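Local coordinates for protein putative enoyl-CoA hydratase (Streptomyces coelicolor A3, PDB 3G64) that probably catalyses the hydration of enoyl-CoA thioesters, or a related reaction of the crotonase-like enzymes, at residues Gly77-Val80 / Asp81-Ile84; Ser89-Thr92 / Ala93-Leu96; Thr102-Val105 / Val106-Val109; Ala162-Leu165 / Leu166-Val170. All blocks are in the same frame, centred on the assembly; numbering follows the deposited sequence.

Contact 1 (Gly77-Val80 / Asp81-Ile84)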
ATOM      1  N   GLY A  77      -1.434 -21.537  14.980  1.00 26.41           N
ATOM      2  CA  GLY A  77      -1.908 -20.434  15.797  1.00 26.07           C
ATOM      3  C   GLY A  77      -1.965 -20.747  17.270  1.00 31.20           C
ATOM      4  O   GLY A  77      -1.310 -21.680  17.755  1.00 32.39           O
ATOM      5  N   GLY A  78      -2.765 -19.974  17.998  1.00 32.02           N
ATOM      6  CA  GLY A  78      -2.882 -20.162  19.437  1.00 32.36           C
ATOM      7  C   GLY A  78      -3.601 -21.467  19.781  1.00 31.37           C
ATOM      8  O   GLY A  78      -4.575 -21.854  19.130  1.00 30.34           O
ATOM      9  N   ASP A  79      -3.137 -22.146  20.818  1.00 26.07           N
ATOM     10  CA  ASP A  79      -3.750 -23.415  21.221  1.00 29.20           C
ATOM     11  C   ASP A  79      -5.204 -23.218  21.670  1.00 33.14           C
ATOM     12  O   ASP A  79      -5.492 -22.346  22.515  1.00 28.48           O
ATOM     13  CB  ASP A  79      -2.942 -24.015  22.366  1.00 31.83           C
ATOM     14  CG  ASP A  79      -3.343 -25.454  22.668  1.00 38.05           C
ATOM     15  OD1 ASP A  79      -4.391 -25.694  23.333  1.00 35.31           O
ATOM     16  OD2 ASP A  79      -2.582 -26.342  22.244  1.00 43.46           O
ATOM     17  N   VAL A  80      -6.119 -24.025  21.136  1.00 29.89           N
ATOM     18  CA  VAL A  80      -7.535 -23.823  21.433  1.00 30.59           C
ATOM     19  C   VAL A  80      -7.938 -24.042  22.899  1.00 31.38           C
ATOM     20  O   VAL A  80      -8.828 -23.365  23.409  1.00 28.61           O
ATOM     21  CB  VAL A  80      -8.451 -24.643  20.518  1.00 32.40           C
ATOM     22  CG1 VAL A  80      -9.871 -24.599  21.046  1.00 32.72           C
ATOM     23  CG2 VAL A  80      -8.434 -24.056  19.134  1.00 33.20           C
ATOM     24  N   ASP A  81      -7.280 -24.973  23.580  1.00 28.94           N
ATOM     25  CA  ASP A  81      -7.573 -25.194  24.985  1.00 29.82           C
ATOM     26  C   ASP A  81      -6.682 -24.377  25.909  1.00 31.38           C
ATOM     27  O   ASP A  81      -7.169 -23.779  26.886  1.00 28.39           O
ATOM     28  CB  ASP A  81      -7.460 -26.672  25.337  1.00 34.67           C
ATOM     29  CG  ASP A  81      -8.744 -27.446  25.020  1.00 45.57           C
ATOM     30  OD1 ASP A  81      -9.864 -26.926  25.258  1.00 49.84           O
ATOM     31  OD2 ASP A  81      -8.623 -28.576  24.526  1.00 47.26           O
ATOM     32  N   GLU A  82      -5.387 -24.345  25.593  1.00 26.18           N
ATOM     33  CA  GLU A  82      -4.417 -23.738  26.476  1.00 30.54           C
ATOM     34  C   GLU A  82      -4.393 -22.215  26.378  1.00 36.65           C
ATOM     35  O   GLU A  82      -3.893 -21.536  27.288  1.00 36.88           O
ATOM     36  CB  GLU A  82      -3.047 -24.338  26.236  1.00 34.52           C
ATOM     37  CG  GLU A  82      -2.917 -25.699  26.920  1.00 38.20           C
ATOM     38  CD  GLU A  82      -1.626 -26.398  26.581  1.00 54.31           C
ATOM     39  OE1 GLU A  82      -0.676 -26.340  27.396  1.00 56.16           O
ATOM     40  OE2 GLU A  82      -1.562 -26.996  25.486  1.00 64.60           O
ATOM     41  N   ILE A  83      -4.926 -21.682  25.278  1.00 31.60           N
ATOM     42  CA  ILE A  83      -5.096 -20.237  25.173  1.00 28.69           C
ATOM     43  C   ILE A  83      -6.563 -19.886  25.258  1.00 27.18           C
ATOM     44  O   ILE A  83      -6.994 -19.337  26.256  1.00 28.90           O
ATOM     45  CB  ILE A  83      -4.399 -19.625  23.936  1.00 32.65           C
ATOM     46  CG1 ILE A  83      -2.879 -19.713  24.129  1.00 33.35           C
ATOM     47  CG2 ILE A  83      -4.768 -18.148  23.783  1.00 27.01           C
ATOM     48  CD1 ILE A  83      -2.078 -18.985  23.087  1.00 32.95           C
ATOM     49  N   ILE A  84      -7.343 -20.255  24.251  1.00 25.24           N
ATOM     50  CA  ILE A  84      -8.738 -19.828  24.212  1.00 26.99           C
ATOM     51  C   ILE A  84      -9.533 -20.265  25.438  1.00 30.52           C
ATOM     52  O   ILE A  84     -10.178 -19.445  26.093  1.00 29.25           O
ATOM     53  CB  ILE A  84      -9.433 -20.270  22.900  1.00 29.75           C
ATOM     54  CG1 ILE A  84      -8.798 -19.523  21.719  1.00 32.58           C
ATOM     55  CG2 ILE A  84     -10.943 -20.046  22.993  1.00 24.73           C
ATOM     56  CD1 ILE A  84      -9.402 -19.841  20.350  1.00 32.93           C
TER

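Contact 2 (Ser89-Thr92 / Ala93-Leu96)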
ATOM      1  N   SER A  89     -11.645 -17.620  31.372  1.00 28.90           N
ATOM      2  CA  SER A  89     -11.843 -17.302  32.787  1.00 31.14           C
ATOM      3  C   SER A  89     -10.820 -16.279  33.327  1.00 34.09           C
ATOM      4  O   SER A  89     -10.544 -16.236  34.520  1.00 32.30           O
ATOM      5  CB  SER A  89     -11.914 -18.568  33.646  1.00 38.17           C
ATOM      6  OG  SER A  89     -10.694 -19.272  33.628  1.00 43.59           O
HETATM    7  N   MSE A  90     -10.285 -15.446  32.446  1.00 25.54           N
HETATM    8  CA  MSE A  90      -9.323 -14.431  32.864  1.00 28.64           C
HETATM    9  C   MSE A  90     -10.006 -13.130  33.208  1.00 27.78           C
HETATM   10  O   MSE A  90     -11.021 -12.772  32.590  1.00 26.25           O
HETATM   11  CB  MSE A  90      -8.340 -14.109  31.735  1.00 26.01           C
HETATM   12  CG  MSE A  90      -7.461 -15.224  31.410  1.00 37.00           C
HETATM   13 SE   MSE A  90      -6.014 -14.646  30.276  0.72 42.11          SE
HETATM   14  CE  MSE A  90      -5.002 -16.028  31.061  1.00 21.23           C
ATOM     15  N   ASP A  91      -9.404 -12.396  34.135  1.00 28.44           N
ATOM     16  CA  ASP A  91      -9.901 -11.072  34.468  1.00 26.99           C
ATOM     17  C   ASP A  91      -9.562 -10.066  33.358  1.00 25.69           C
ATOM     18  O   ASP A  91      -8.728 -10.316  32.472  1.00 21.89           O
ATOM     19  CB  ASP A  91      -9.413 -10.604  35.853  1.00 29.39           C
ATOM     20  CG  ASP A  91      -7.905 -10.353  35.919  1.00 36.56           C
ATOM     21  OD1 ASP A  91      -7.348  -9.619  35.070  1.00 36.28           O
ATOM     22  OD2 ASP A  91      -7.258 -10.884  36.852  1.00 43.41           O
ATOM     23  N   THR A  92     -10.217  -8.921  33.420  1.00 24.01           N
ATOM     24  CA  THR A  92     -10.045  -7.870  32.426  1.00 25.40           C
ATOM     25  C   THR A  92      -8.587  -7.430  32.216  1.00 22.52           C
ATOM     26  O   THR A  92      -8.170  -7.192  31.091  1.00 20.79           O
ATOM     27  CB  THR A  92     -10.853  -6.648  32.866  1.00 28.23           C
ATOM     28  OG1 THR A  92     -12.208  -7.064  33.145  1.00 24.59           O
ATOM     29  CG2 THR A  92     -10.815  -5.540  31.781  1.00 21.64           C
ATOM     30  N   ALA A  93      -7.816  -7.280  33.286  1.00 21.58           N
ATOM     31  CA  ALA A  93      -6.429  -6.850  33.114  1.00 23.29           C
ATOM     32  C   ALA A  93      -5.594  -7.904  32.380  1.00 22.22           C
ATOM     33  O   ALA A  93      -4.753  -7.575  31.534  1.00 23.30           O
ATOM     34  CB  ALA A  93      -5.787  -6.497  34.479  1.00 22.83           C
ATOM     35  N   ARG A  94      -5.839  -9.174  32.687  0.50 24.42           N
ATOM     36  CA  ARG A  94      -5.082 -10.253  32.063  0.50 26.01           C
ATOM     37  C   ARG A  94      -5.481 -10.521  30.616  0.50 24.62           C
ATOM     38  O   ARG A  94      -4.657 -10.968  29.816  0.50 23.91           O
ATOM     39  CB  ARG A  94      -5.154 -11.516  32.916  0.50 29.41           C
ATOM     40  CG  ARG A  94      -4.233 -11.398  34.115  0.50 35.71           C
ATOM     41  CD  ARG A  94      -4.977 -11.707  35.384  0.50 43.07           C
ATOM     42  NE  ARG A  94      -4.294 -11.192  36.564  0.50 49.39           N
ATOM     43  CZ  ARG A  94      -3.591 -11.949  37.396  0.50 48.47           C
ATOM     44  NH1 ARG A  94      -3.489 -13.253  37.171  0.50 45.91           N
ATOM     45  NH2 ARG A  94      -3.001 -11.404  38.450  0.50 47.69           N
ATOM     46  N   LEU A  95      -6.732 -10.241  30.276  1.00 21.29           N
ATOM     47  CA  LEU A  95      -7.142 -10.267  28.864  1.00 22.68           C
ATOM     48  C   LEU A  95      -6.385  -9.196  28.070  1.00 23.80           C
ATOM     49  O   LEU A  95      -5.881  -9.446  26.960  1.00 22.33           O
ATOM     50  CB  LEU A  95      -8.661 -10.063  28.729  1.00 21.07           C
ATOM     51  CG  LEU A  95      -9.547 -11.228  29.202  1.00 23.25           C
ATOM     52  CD1 LEU A  95     -11.014 -10.812  29.159  1.00 22.86           C
ATOM     53  CD2 LEU A  95      -9.303 -12.495  28.330  1.00 18.24           C
ATOM     54  N   LEU A  96      -6.271  -8.002  28.648  1.00 24.11           N
ATOM     55  CA  LEU A  96      -5.549  -6.944  27.967  1.00 20.10           C
ATOM     56  C   LEU A  96      -4.058  -7.274  27.891  1.00 23.70           C
ATOM     57  O   LEU A  96      -3.420  -7.047  26.847  1.00 24.05           O
ATOM     58  CB  LEU A  96      -5.769  -5.574  28.652  1.00 24.60           C
ATOM     59  CG  LEU A  96      -5.084  -4.367  27.986  1.00 23.34           C
ATOM     60  CD1 LEU A  96      -5.759  -4.012  26.646  1.00 23.76           C
ATOM     61  CD2 LEU A  96      -5.131  -3.143  28.940  1.00 32.09           C
TER

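Contact 3 (Thr102-Val105 / Val106-Val109)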
ATOM      1  N   THR A 102       0.886 -10.308  22.588  1.00 20.39           N
ATOM      2  CA  THR A 102       1.017 -10.863  21.234  1.00 20.28           C
ATOM      3  C   THR A 102       1.348  -9.768  20.221  1.00 24.47           C
ATOM      4  O   THR A 102       2.230  -9.937  19.365  1.00 24.72           O
ATOM      5  CB  THR A 102      -0.272 -11.566  20.786  1.00 21.69           C
ATOM      6  OG1 THR A 102      -1.362 -10.635  20.864  1.00 20.75           O
ATOM      7  CG2 THR A 102      -0.550 -12.762  21.659  1.00 24.11           C
ATOM      8  N   GLY A 103       0.665  -8.628  20.335  1.00 24.36           N
ATOM      9  CA  GLY A 103       0.982  -7.468  19.512  1.00 18.43           C
ATOM     10  C   GLY A 103       2.425  -7.024  19.666  1.00 23.55           C
ATOM     11  O   GLY A 103       3.075  -6.633  18.687  1.00 24.62           O
ATOM     12  N   GLN A 104       2.965  -7.081  20.872  0.50 21.43           N
ATOM     13  CA  GLN A 104       4.352  -6.635  21.014  0.50 19.47           C
ATOM     14  C   GLN A 104       5.345  -7.688  20.500  0.50 20.28           C
ATOM     15  O   GLN A 104       6.500  -7.359  20.211  0.50 20.48           O
ATOM     16  CB  GLN A 104       4.669  -6.210  22.454  0.50 23.22           C
ATOM     17  CG  GLN A 104       3.747  -5.085  22.992  0.50 30.74           C
ATOM     18  CD  GLN A 104       4.081  -3.707  22.460  0.50 36.77           C
ATOM     19  OE1 GLN A 104       5.253  -3.349  22.317  0.50 40.53           O
ATOM     20  NE2 GLN A 104       3.046  -2.899  22.203  0.50 38.27           N
ATOM     21  N   VAL A 105       4.908  -8.944  20.365  1.00 20.76           N
ATOM     22  CA  VAL A 105       5.767  -9.920  19.679  1.00 20.60           C
ATOM     23  C   VAL A 105       5.937  -9.513  18.214  1.00 21.84           C
ATOM     24  O   VAL A 105       7.059  -9.425  17.701  1.00 23.96           O
ATOM     25  CB  VAL A 105       5.238 -11.362  19.792  1.00 17.01           C
ATOM     26  CG1 VAL A 105       6.097 -12.296  18.872  1.00 19.35           C
ATOM     27  CG2 VAL A 105       5.335 -11.801  21.235  1.00 20.43           C
ATOM     28  N   VAL A 106       4.819  -9.206  17.559  1.00 20.71           N
ATOM     29  CA  VAL A 106       4.839  -8.796  16.158  1.00 22.04           C
ATOM     30  C   VAL A 106       5.636  -7.497  15.991  1.00 23.03           C
ATOM     31  O   VAL A 106       6.443  -7.366  15.054  1.00 22.62           O
ATOM     32  CB  VAL A 106       3.390  -8.645  15.616  1.00 27.24           C
ATOM     33  CG1 VAL A 106       3.370  -7.926  14.294  1.00 26.21           C
ATOM     34  CG2 VAL A 106       2.742 -10.039  15.480  1.00 20.56           C
ATOM     35  N   ARG A 107       5.432  -6.544  16.900  1.00 18.91           N
ATOM     36  CA  ARG A 107       6.190  -5.308  16.843  1.00 21.53           C
ATOM     37  C   ARG A 107       7.692  -5.595  17.005  1.00 24.42           C
ATOM     38  O   ARG A 107       8.536  -5.017  16.296  1.00 25.14           O
ATOM     39  CB  ARG A 107       5.700  -4.342  17.923  1.00 23.19           C
ATOM     40  CG  ARG A 107       6.197  -2.930  17.682  1.00 27.71           C
ATOM     41  CD  ARG A 107       5.606  -1.910  18.703  1.00 33.85           C
ATOM     42  NE  ARG A 107       6.322  -2.007  19.963  1.00 42.66           N
ATOM     43  CZ  ARG A 107       6.284  -1.091  20.936  1.00 54.15           C
ATOM     44  NH1 ARG A 107       5.559   0.019  20.814  1.00 50.87           N
ATOM     45  NH2 ARG A 107       6.983  -1.284  22.048  1.00 59.07           N
ATOM     46  N   ALA A 108       8.026  -6.490  17.933  1.00 22.13           N
ATOM     47  CA  ALA A 108       9.431  -6.844  18.149  1.00 24.20           C
ATOM     48  C   ALA A 108      10.038  -7.485  16.877  1.00 25.74           C
ATOM     49  O   ALA A 108      11.195  -7.230  16.535  1.00 24.75           O
ATOM     50  CB  ALA A 108       9.562  -7.788  19.336  1.00 22.24           C
ATOM     51  N   VAL A 109       9.260  -8.293  16.158  1.00 21.22           N
ATOM     52  CA  VAL A 109       9.765  -8.809  14.884  1.00 23.02           C
ATOM     53  C   VAL A 109      10.020  -7.665  13.911  1.00 26.06           C
ATOM     54  O   VAL A 109      11.051  -7.628  13.243  1.00 25.82           O
ATOM     55  CB  VAL A 109       8.830  -9.854  14.235  1.00 22.40           C
ATOM     56  CG1 VAL A 109       9.328 -10.216  12.814  1.00 22.47           C
ATOM     57  CG2 VAL A 109       8.769 -11.106  15.088  1.00 17.68           C
TER
HETATM   58  O   HOH W   1       7.631  -4.796  21.104  1.00 48.06           O

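Contact 4 (Ala162-Leu165 / Leu166-Val170)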
ATOM      1  N   ALA A 162      -2.301  -7.614  12.443  1.00 20.58           N
ATOM      2  CA  ALA A 162      -2.623  -8.131  11.111  1.00 21.11           C
ATOM      3  C   ALA A 162      -3.351  -7.105  10.243  1.00 20.15           C
ATOM      4  O   ALA A 162      -3.137  -7.046   9.059  1.00 20.78           O
ATOM      5  CB  ALA A 162      -3.471  -9.408  11.226  1.00 15.74           C
ATOM      6  N   ALA A 163      -4.226  -6.304  10.833  1.00 17.00           N
ATOM      7  CA  ALA A 163      -4.979  -5.354  10.032  1.00 21.49           C
ATOM      8  C   ALA A 163      -4.133  -4.124   9.678  1.00 24.28           C
ATOM      9  O   ALA A 163      -4.489  -3.353   8.770  1.00 22.12           O
ATOM     10  CB  ALA A 163      -6.267  -4.924  10.745  1.00 20.36           C
ATOM     11  N   TYR A 164      -3.023  -3.945  10.383  1.00 22.08           N
ATOM     12  CA  TYR A 164      -2.041  -2.928   9.981  1.00 22.76           C
ATOM     13  C   TYR A 164      -1.135  -3.495   8.879  1.00 19.66           C
ATOM     14  O   TYR A 164      -0.947  -2.880   7.806  1.00 17.95           O
ATOM     15  CB  TYR A 164      -1.200  -2.513  11.194  1.00 21.58           C
ATOM     16  CG  TYR A 164      -0.014  -1.626  10.877  1.00 20.39           C
ATOM     17  CD1 TYR A 164      -0.144  -0.223  10.841  1.00 18.47           C
ATOM     18  CD2 TYR A 164       1.243  -2.182  10.621  1.00 21.50           C
ATOM     19  CE1 TYR A 164       0.958   0.600  10.545  1.00 17.55           C
ATOM     20  CE2 TYR A 164       2.356  -1.372  10.317  1.00 19.48           C
ATOM     21  CZ  TYR A 164       2.214   0.008  10.287  1.00 19.67           C
ATOM     22  OH  TYR A 164       3.335   0.786   9.992  1.00 21.00           O
ATOM     23  N   LEU A 165      -0.562  -4.672   9.123  1.00 18.28           N
ATOM     24  CA  LEU A 165       0.406  -5.195   8.156  1.00 20.44           C
ATOM     25  C   LEU A 165      -0.242  -5.671   6.858  1.00 22.13           C
ATOM     26  O   LEU A 165       0.271  -5.409   5.777  1.00 19.56           O
ATOM     27  CB  LEU A 165       1.182  -6.343   8.764  1.00 18.32           C
ATOM     28  CG  LEU A 165       2.156  -5.955   9.874  1.00 22.21           C
ATOM     29  CD1 LEU A 165       2.647  -7.234  10.589  1.00 19.62           C
ATOM     30  CD2 LEU A 165       3.339  -5.133   9.319  1.00 20.00           C
ATOM     31  N   LEU A 166      -1.368  -6.371   6.945  1.00 19.19           N
ATOM     32  CA  LEU A 166      -1.826  -7.075   5.740  1.00 17.19           C
ATOM     33  C   LEU A 166      -2.116  -6.116   4.581  1.00 19.24           C
ATOM     34  O   LEU A 166      -1.657  -6.349   3.471  1.00 24.58           O
ATOM     35  CB  LEU A 166      -2.991  -8.036   6.021  1.00 15.89           C
ATOM     36  CG  LEU A 166      -3.331  -9.026   4.883  1.00 17.02           C
ATOM     37  CD1 LEU A 166      -2.161  -9.957   4.451  1.00 19.66           C
ATOM     38  CD2 LEU A 166      -4.556  -9.844   5.294  1.00 14.20           C
ATOM     39  N   PRO A 167      -2.868  -5.030   4.825  1.00 21.03           N
ATOM     40  CA  PRO A 167      -3.102  -4.153   3.667  1.00 17.92           C
ATOM     41  C   PRO A 167      -1.821  -3.535   3.143  1.00 21.54           C
ATOM     42  O   PRO A 167      -1.804  -3.132   1.966  1.00 20.92           O
ATOM     43  CB  PRO A 167      -3.969  -3.007   4.216  1.00 18.00           C
ATOM     44  CG  PRO A 167      -4.249  -3.328   5.612  1.00 22.21           C
ATOM     45  CD  PRO A 167      -3.645  -4.641   6.011  1.00 18.16           C
ATOM     46  N   ARG A 168      -0.793  -3.404   3.984  1.00 16.76           N
ATOM     47  CA  ARG A 168       0.461  -2.808   3.517  1.00 16.24           C
ATOM     48  C   ARG A 168       1.297  -3.802   2.699  1.00 22.02           C
ATOM     49  O   ARG A 168       2.226  -3.403   1.982  1.00 19.83           O
ATOM     50  CB  ARG A 168       1.280  -2.251   4.693  1.00 17.63           C
ATOM     51  CG  ARG A 168       0.646  -0.945   5.218  1.00 17.52           C
ATOM     52  CD  ARG A 168       1.122  -0.611   6.605  1.00 20.05           C
ATOM     53  NE  ARG A 168       0.634   0.715   7.021  1.00 19.66           N
ATOM     54  CZ  ARG A 168      -0.553   0.954   7.590  1.00 20.06           C
ATOM     55  NH1 ARG A 168      -1.418  -0.038   7.785  1.00 19.62           N
ATOM     56  NH2 ARG A 168      -0.875   2.207   7.963  1.00 19.65           N
ATOM     57  N   VAL A 169       0.945  -5.083   2.787  1.00 20.93           N
ATOM     58  CA  VAL A 169       1.641  -6.105   2.001  1.00 21.12           C
ATOM     59  C   VAL A 169       0.866  -6.424   0.722  1.00 19.66           C
ATOM     60  O   VAL A 169       1.448  -6.485  -0.355  1.00 23.16           O
ATOM     61  CB  VAL A 169       1.896  -7.393   2.841  1.00 24.63           C
ATOM     62  CG1 VAL A 169       2.499  -8.515   1.977  1.00 25.44           C
ATOM     63  CG2 VAL A 169       2.834  -7.068   4.010  1.00 18.86           C
ATOM     64  N   VAL A 170      -0.447  -6.607   0.827  1.00 19.33           N
ATOM     65  CA  VAL A 170      -1.219  -7.118  -0.299  1.00 20.99           C
ATOM     66  C   VAL A 170      -2.261  -6.146  -0.849  1.00 27.08           C
ATOM     67  O   VAL A 170      -2.965  -6.482  -1.794  1.00 28.08           O
ATOM     68  CB  VAL A 170      -1.915  -8.471   0.050  1.00 21.59           C
ATOM     69  CG1 VAL A 170      -0.885  -9.516   0.487  1.00 19.32           C
ATOM     70  CG2 VAL A 170      -3.018  -8.288   1.152  1.00 17.13           C
TER
HETATM   71  O   HOH W   2      -4.594  -0.781   8.119  1.00 20.99           O

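Contact 1 (Gly77-Val80 / Asp81-Ile84)
A chi1 of -169° swings the D79 carboxylate back beside its own carbonyl and over the first turn of helix 80-87, while E82, with CG next to its backbone N, runs obliquely across it. The result is an Asp N-cap. OD1 of D79 accepts two amide N-H groups that would otherwise point out of the helix end: E82 N at 2.8 Å, almost straight at 170°, and D81 N at 3.0 Å with a more bent approach. Both arrive on the anti side of the carboxylate, from opposite faces of its plane, which should fix its rotation. A second two-fold grip lies on the backbone, where D79 O takes I83 N at 2.9 Å and I84 N at 3.3 Å; the longer of these marks a wider, pi-type turn. Without the carboxylate, as with an alanine here, the amides of D81 and E82 would probably lose their shared acceptor and the helix start would be freer to fray. The cap also brings like charges together, D79 OD2 lying 3.5 Å from E82 OE2 with the carboxylate planes nearly perpendicular. R34 probably eases the repulsion, making a salt bridge with E82 and a long, weak ion pair with D79. The outer side meets H263 and F266 of a second subunit through D81. Towards the protein interior, I83 reaches back along the incoming loop, its CD1 resting 3.9 Å from G78 CA.

Contact 2 (Ser89-Thr92 / Ala93-Leu96)
D91 meets the backbone and side chain of R94 at the start of helix 92-111, a surface example of an Asp N-cap in which one carboxylate serves both the helix end and a charged neighbour. Its OD1 accepts R94 N at 2.9 Å, the donor coming in nearly along the C-O bond direction of the oxygen. To do this CG sits between the backbone N and the carbonyl carbon (chi1 67°), which turns the carboxylate towards the first-turn amides. The other oxygen, OD2, forms a salt bridge with R94 NE at 3.0 Å. The guanidinium plane stands 71° from the carboxylate plane, so this is an oblique meeting through one nitrogen and not a flat, two-pronged pairing. Two conformers of R94 are deposited, and the bridge is therefore doubtful as a permanent feature.

T92, the first residue after the cap, contributes mainly its backbone: T92 O accepts L96 N at 3.2 Å, just as D91 O accepts L95 N at 3.0 Å, and these two bonds begin the regular i to i+4 ladder. M90, a selenomethionine, approaches from the loop before the cap and supplies the apolar side of the junction. Its extended side chain passes along the helix start, while L95, beyond it, also packs on M254 of a second subunit. The apolar touch is M90 CB on L95 CD2, 3.9 Å apart; M90 SE lies 3.9 Å from R94 O.

Contact 3 (Thr102-Val105 / Val106-Val109)
The middle of helix 92-111 carries this contact, two turns of regular alpha helix in which the side chains of Q104 and R107 lie together three residues apart. V106 N bonds to T102 O and R107 N to G103 O in the i to i+4 pattern, followed by A108 N to Q104 O and V109 N to V105 O, the last at 2.9 Å. On the outer side Q104 and R107 run alongside each other and point the same way. Q104 bends at chi2 (-76°), which carries its amide over one face of the R107 guanidinium, the two planes being 78° apart. Its CD lies 3.7 Å from R107 CZ; the oxygen sits above the face, where the N-H groups do not point, and a second deposited conformer of Q104 makes this placement doubtful. A water gives a further link between the two residues. For R107, a leucine here would probably strip this water of its arginine donor and leave the Q104 amide oxygen without the guanidinium face it now sits over. The same side packs on a second subunit, Q104 touching its V243 and R107 its A240. V105 and V109 sit between helices 43-58 and 127-134, against L49, L131, L53 and A134, while V106 packs on V130 and A134. The bridging water donates to Q104 O at 2.9 Å and accepts from R107 NE at 3.3 Å.

Contact 4 (Ala162-Leu165 / Leu166-Val170)
Helix 162-170 kinks at P167, whose ring nitrogen has no hydrogen to return to A163 O, so the turn is carried by L166 N to A162 O at 2.8 Å and by weak bonds from R168 N and V169 N to L165 O. Displaced from its usual partner, A163 O receives a hydrogen bond from a water at 2.7 Å, and this water in turn accepts from R168 NH1. R168 then folds back along the helix, its chain extended from CG to NE, until the guanidinium lies flat on Y164, centres 3.8 Å apart and planes 16° apart. This is an off-centre cation-pi stack, with R168 CD adding a CH-pi contact over the same ring. The helix lies at subunit interfaces of the three-chain assembly of this crotonase-like protein: R168 NH2 bonds to E234 O of a second subunit, and V169 packs on L172 of a third. A zinc ion is about 4 Å from the nearest atom of the R168 side chain. Y164 OH is held by D236 of its own chain, which should fix the ring from its far end. At its edge the guanidinium is pinned too, R168 NH1 donating to Y164 O at 2.9 Å.

Followed from the N terminus, the four contacts come strictly in series, each a local contact along one or two helical turns, closed before the next opens, so none nests within or crosses another. Contact 1 turns the loop after strand 64-69 into helix 80-87, and contact 2 repeats that step where the following loop enters helix 92-111. Contact 3 lies farther along this helix, about 19 Å from contact 2 between centres, where the helix has run from the surface into the interior. Contact 4 comes after the intervening strands and helix 127-134, yet it touches contact 3 through V106 CG1 and L165 CD1, 3.8 Å apart. All four also meet the second subunit.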